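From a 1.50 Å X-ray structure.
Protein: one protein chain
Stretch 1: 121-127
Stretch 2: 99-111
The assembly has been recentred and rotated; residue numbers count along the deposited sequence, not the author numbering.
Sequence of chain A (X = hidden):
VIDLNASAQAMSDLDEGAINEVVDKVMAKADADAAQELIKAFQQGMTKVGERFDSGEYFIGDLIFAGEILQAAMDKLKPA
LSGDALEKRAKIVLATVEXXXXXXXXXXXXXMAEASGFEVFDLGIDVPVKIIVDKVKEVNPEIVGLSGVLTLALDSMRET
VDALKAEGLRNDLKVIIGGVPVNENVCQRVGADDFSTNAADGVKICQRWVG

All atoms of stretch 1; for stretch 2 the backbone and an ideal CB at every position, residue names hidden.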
# COMPACT_ATOMS: atom_id res chain seq x y z
N PHE A 121 5.71 6.99 -5.88
CA PHE A 121 7.06 7.51 -6.13
C PHE A 121 8.03 6.82 -5.16
O PHE A 121 8.14 7.21 -3.98
CB PHE A 121 7.11 9.00 -6.00
CG PHE A 121 6.14 9.73 -6.88
CD1 PHE A 121 4.83 9.95 -6.51
CD2 PHE A 121 6.56 10.20 -8.15
CE1 PHE A 121 3.93 10.59 -7.33
CE2 PHE A 121 5.65 10.83 -9.00
CZ PHE A 121 4.34 11.04 -8.56
N ASP A 122 8.64 5.74 -5.65
CA ASP A 122 9.59 4.98 -4.88
C ASP A 122 10.97 5.55 -4.93
O ASP A 122 11.59 5.58 -6.02
CB ASP A 122 9.53 3.52 -5.32
CG ASP A 122 10.56 2.65 -4.64
OD1 ASP A 122 10.94 2.94 -3.48
OD2 ASP A 122 10.90 1.59 -5.26
N LEU A 123 11.44 6.07 -3.80
CA LEU A 123 12.72 6.73 -3.74
C LEU A 123 13.87 5.74 -3.44
O LEU A 123 15.05 6.10 -3.44
CB LEU A 123 12.73 7.86 -2.71
CG LEU A 123 11.70 8.96 -3.00
CD1 LEU A 123 11.75 9.99 -1.93
CD2 LEU A 123 12.12 9.71 -4.25
N GLY A 124 13.55 4.50 -3.15
CA GLY A 124 14.54 3.46 -2.89
C GLY A 124 14.99 3.33 -1.46
O GLY A 124 14.19 3.52 -0.55
N ILE A 125 16.27 3.05 -1.20
CA ILE A 125 16.81 2.81 0.17
C ILE A 125 17.78 3.89 0.67
O ILE A 125 18.35 4.60 -0.21
CB ILE A 125 17.46 1.42 0.27
CG1 ILE A 125 18.63 1.26 -0.68
CG2 ILE A 125 16.44 0.35 -0.11
CD1 ILE A 125 19.32 -0.06 -0.59
N ASP A 126 18.05 3.86 1.94
CA ASP A 126 18.95 4.79 2.60
C ASP A 126 18.72 6.20 2.20
O ASP A 126 19.64 6.92 2.01
CB ASP A 126 20.36 4.33 2.37
CG ASP A 126 21.38 5.05 3.31
OD1 ASP A 126 21.10 5.46 4.47
OD2 ASP A 126 22.50 5.18 2.87
N VAL A 127 17.48 6.61 2.10
CA VAL A 127 17.12 7.86 1.44
C VAL A 127 17.23 9.04 2.43
O VAL A 127 16.60 9.04 3.47
CB VAL A 127 15.71 7.90 0.88
CG1 VAL A 127 15.41 9.17 0.18
CG2 VAL A 127 15.51 6.73 -0.06
N UNK A 99 19.85 5.34 6.80
CA UNK A 99 20.42 4.45 7.80
C UNK A 99 20.02 3.03 7.54
O UNK A 99 20.60 2.15 8.16
CB UNK A 99 19.99 4.87 9.21
N UNK A 100 19.06 2.84 6.61
CA UNK A 100 18.49 1.53 6.36
C UNK A 100 18.57 1.05 4.93
O UNK A 100 18.33 1.75 3.99
CB UNK A 100 17.02 1.53 6.79
N UNK A 101 18.89 -0.26 4.79
CA UNK A 101 18.98 -0.88 3.46
C UNK A 101 17.90 -1.95 3.23
O UNK A 101 17.92 -2.65 2.15
CB UNK A 101 20.36 -1.50 3.27
N UNK A 102 16.99 -2.11 4.15
CA UNK A 102 15.96 -3.14 4.01
C UNK A 102 14.83 -2.68 3.13
O UNK A 102 14.27 -1.62 3.48
CB UNK A 102 15.41 -3.54 5.38
N UNK A 103 14.54 -3.33 2.01
CA UNK A 103 13.46 -2.97 1.11
C UNK A 103 12.55 -4.08 0.68
O UNK A 103 11.57 -3.82 -0.01
CB UNK A 103 14.05 -2.33 -0.15
N UNK A 104 12.75 -5.30 1.17
CA UNK A 104 11.80 -6.34 0.73
C UNK A 104 10.36 -6.01 1.08
O UNK A 104 9.41 -6.17 0.28
CB UNK A 104 12.17 -7.69 1.35
N UNK A 105 10.18 -5.61 2.33
CA UNK A 105 8.85 -5.23 2.79
C UNK A 105 8.23 -4.00 2.14
O UNK A 105 7.05 -3.97 1.72
CB UNK A 105 8.91 -5.00 4.30
N UNK A 106 9.05 -2.99 2.02
CA UNK A 106 8.63 -1.76 1.33
C UNK A 106 8.16 -2.13 -0.04
O UNK A 106 7.19 -1.57 -0.53
CB UNK A 106 9.76 -0.73 1.25
N UNK A 107 8.89 -3.02 -0.71
CA UNK A 107 8.51 -3.36 -2.08
C UNK A 107 7.22 -4.19 -2.21
O UNK A 107 6.53 -4.13 -3.20
CB UNK A 107 9.66 -4.13 -2.73
N UNK A 108 6.94 -5.02 -1.20
CA UNK A 108 5.64 -5.69 -1.09
C UNK A 108 4.52 -4.68 -1.00
O UNK A 108 3.56 -4.73 -1.75
CB UNK A 108 5.61 -6.61 0.13
N UNK A 109 4.69 -3.67 -0.16
CA UNK A 109 3.75 -2.60 -0.09
C UNK A 109 3.65 -1.80 -1.37
O UNK A 109 2.53 -1.53 -1.80
CB UNK A 109 4.12 -1.68 1.07
N UNK A 110 4.76 -1.49 -2.01
CA UNK A 110 4.76 -0.78 -3.25
C UNK A 110 3.90 -1.53 -4.27
O UNK A 110 3.07 -0.93 -4.97
CB UNK A 110 6.19 -0.59 -3.76
N UNK A 111 4.07 -2.85 -4.36
CA UNK A 111 3.34 -3.63 -5.37
C UNK A 111 1.84 -3.57 -5.02
O UNK A 111 1.03 -3.37 -5.94
CB UNK A 111 3.84 -5.08 -5.42

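Position 99 has phi 105° and psi -11°, a positive-phi conformation that by itself favours glycine. Its ideal CB points away from stretch 1, 4.9 Å from Asp126 OD1, so the contact is left to the backbone. The residue is Gly99, and its N donates to Asp126 OD1 at 2.6 Å with an N-H...acceptor angle of 172°, short and nearly straight.

At position 100 the CB again points away, 5.5 Å from Asp126 N, so stretch 1 hardly restricts the side chain; the main chain makes the contact. Asp126 N donates to O of residue 100 at 3.0 Å, although the angle of 134° is well short of linear. Many residues would fit. Asp100 is found, and its OD1 turns back on its own stretch, accepting from the N of residue 102 at 3.0 Å.

Position 101 points sideways, yet its ideal CB lies 4.3 Å from Ile125 CD1. An apolar side chain long enough to reach that methyl would suit: leucine, isoleucine, methionine or valine. It is Leu101, with chi1 m and chi2 t, which brings CD2 to 3.8 Å from Ile125 CD1 and 3.9 Å from Asp126 CB.

Position 102 points away, with nothing of stretch 1 within 5.5 Å of its CB, so the visible atoms make no choice. It is His102, whose ND1 donates to Asp100 OD1 at 2.8 Å.

Position 103 points toward stretch 1, and its ideal CB is 3.6 Å from Ile125 CG2. It immediately precedes the helix, an N-cap position where Asp, Asn, Ser or Thr is common. Asp103 occupies it, but its side chain makes no capping bond; CB packs against Ile125 CG2 at 3.6 Å, while OD1 is hydrogen-bonded elsewhere in the structure.

Positions 104 and 105 are helical and out of reach; Ile104 and Gly105 fill them.

Position 106 points toward stretch 1, but its CB has nothing within 5.5 Å. A long side chain is needed to cross the gap, and the carboxylate of Asp122 calls for a basic one, lysine or arginine. Lys106 runs t, t, p, p, bringing NZ to 2.8 Å from Asp122 OD1 in a salt bridge, with CE 3.5 Å from Gly124 O. Asp122 OD1 also accepts from Gly124 N at 3.1 Å.

Position 107 points sideways and leaves room for many polar residues. Asn107 swings its end nearer, and its OD1 accepts from Lys106 NZ at 3.0 Å, helping to hold the ammonium group.

Positions 108 and 109 are out of reach of stretch 1, which therefore sets no preference; they are Ile108 and Phe109.

Position 110 points toward stretch 1, its ideal CB 5.4 Å from Asp122 OD2. Lysine or arginine would suit the acid, and a neutral donor of adequate length could also serve. Arg110 donates from NH1 to Asp122 OD2 at 2.8 Å and 152°, a salt bridge at the guanidinium edge.

Position 111 is out of reach; Thr111 OG1 donates to Asn107 O at 2.9 Å, one helical turn back.

Stretch 2 99-111: GDLHDIGKNIFRT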
# COMPACT_ATOMS: atom_id res chain seq x y z
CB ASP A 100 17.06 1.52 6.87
CG ASP A 100 16.67 0.23 7.53
OD1 ASP A 100 16.54 -0.76 6.75
OD2 ASP A 100 16.52 0.14 8.78
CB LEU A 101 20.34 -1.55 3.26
CG LEU A 101 21.49 -0.57 3.43
CD1 LEU A 101 22.79 -1.32 3.26
CD2 LEU A 101 21.49 0.55 2.44
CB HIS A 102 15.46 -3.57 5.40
CG HIS A 102 16.52 -4.20 6.27
ND1 HIS A 102 17.31 -3.45 7.10
CD2 HIS A 102 16.78 -5.49 6.60
CE1 HIS A 102 18.12 -4.24 7.79
NE2 HIS A 102 17.83 -5.48 7.48
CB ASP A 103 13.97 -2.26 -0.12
CG ASP A 103 14.72 -3.10 -1.06
OD1 ASP A 103 14.89 -4.33 -0.78
OD2 ASP A 103 15.18 -2.55 -2.15
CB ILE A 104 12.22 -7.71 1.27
CG1 ILE A 104 13.55 -8.12 0.69
CG2 ILE A 104 11.14 -8.79 1.08
CD1 ILE A 104 14.26 -9.27 1.38
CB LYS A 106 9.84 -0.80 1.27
CG LYS A 106 9.55 0.45 0.44
CD LYS A 106 10.71 1.39 0.35
CE LYS A 106 11.91 0.87 -0.51
NZ LYS A 106 11.82 0.75 -1.97
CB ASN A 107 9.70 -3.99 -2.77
CG ASN A 107 10.81 -3.04 -3.01
OD1 ASN A 107 10.65 -1.87 -2.94
ND2 ASN A 107 11.94 -3.57 -3.39
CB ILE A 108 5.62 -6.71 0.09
CG1 ILE A 108 6.61 -7.81 -0.17
CG2 ILE A 108 4.24 -7.23 0.30
CD1 ILE A 108 6.77 -8.79 0.99
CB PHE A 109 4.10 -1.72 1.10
CG PHE A 109 3.23 -0.49 1.19
CD1 PHE A 109 1.90 -0.57 1.64
CD2 PHE A 109 3.68 0.73 0.79
CE1 PHE A 109 1.06 0.56 1.63
CE2 PHE A 109 2.86 1.84 0.82
CZ PHE A 109 1.55 1.77 1.26
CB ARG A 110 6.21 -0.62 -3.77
CG ARG A 110 6.29 0.06 -5.10
CD ARG A 110 7.70 -0.02 -5.64
NE ARG A 110 8.12 -1.39 -5.92
CZ ARG A 110 9.37 -1.82 -6.10
NH1 ARG A 110 10.42 -1.05 -5.88
NH2 ARG A 110 9.58 -3.11 -6.39
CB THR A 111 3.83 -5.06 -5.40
OG1 THR A 111 5.26 -5.03 -5.70
CG2 THR A 111 3.02 -5.89 -6.42
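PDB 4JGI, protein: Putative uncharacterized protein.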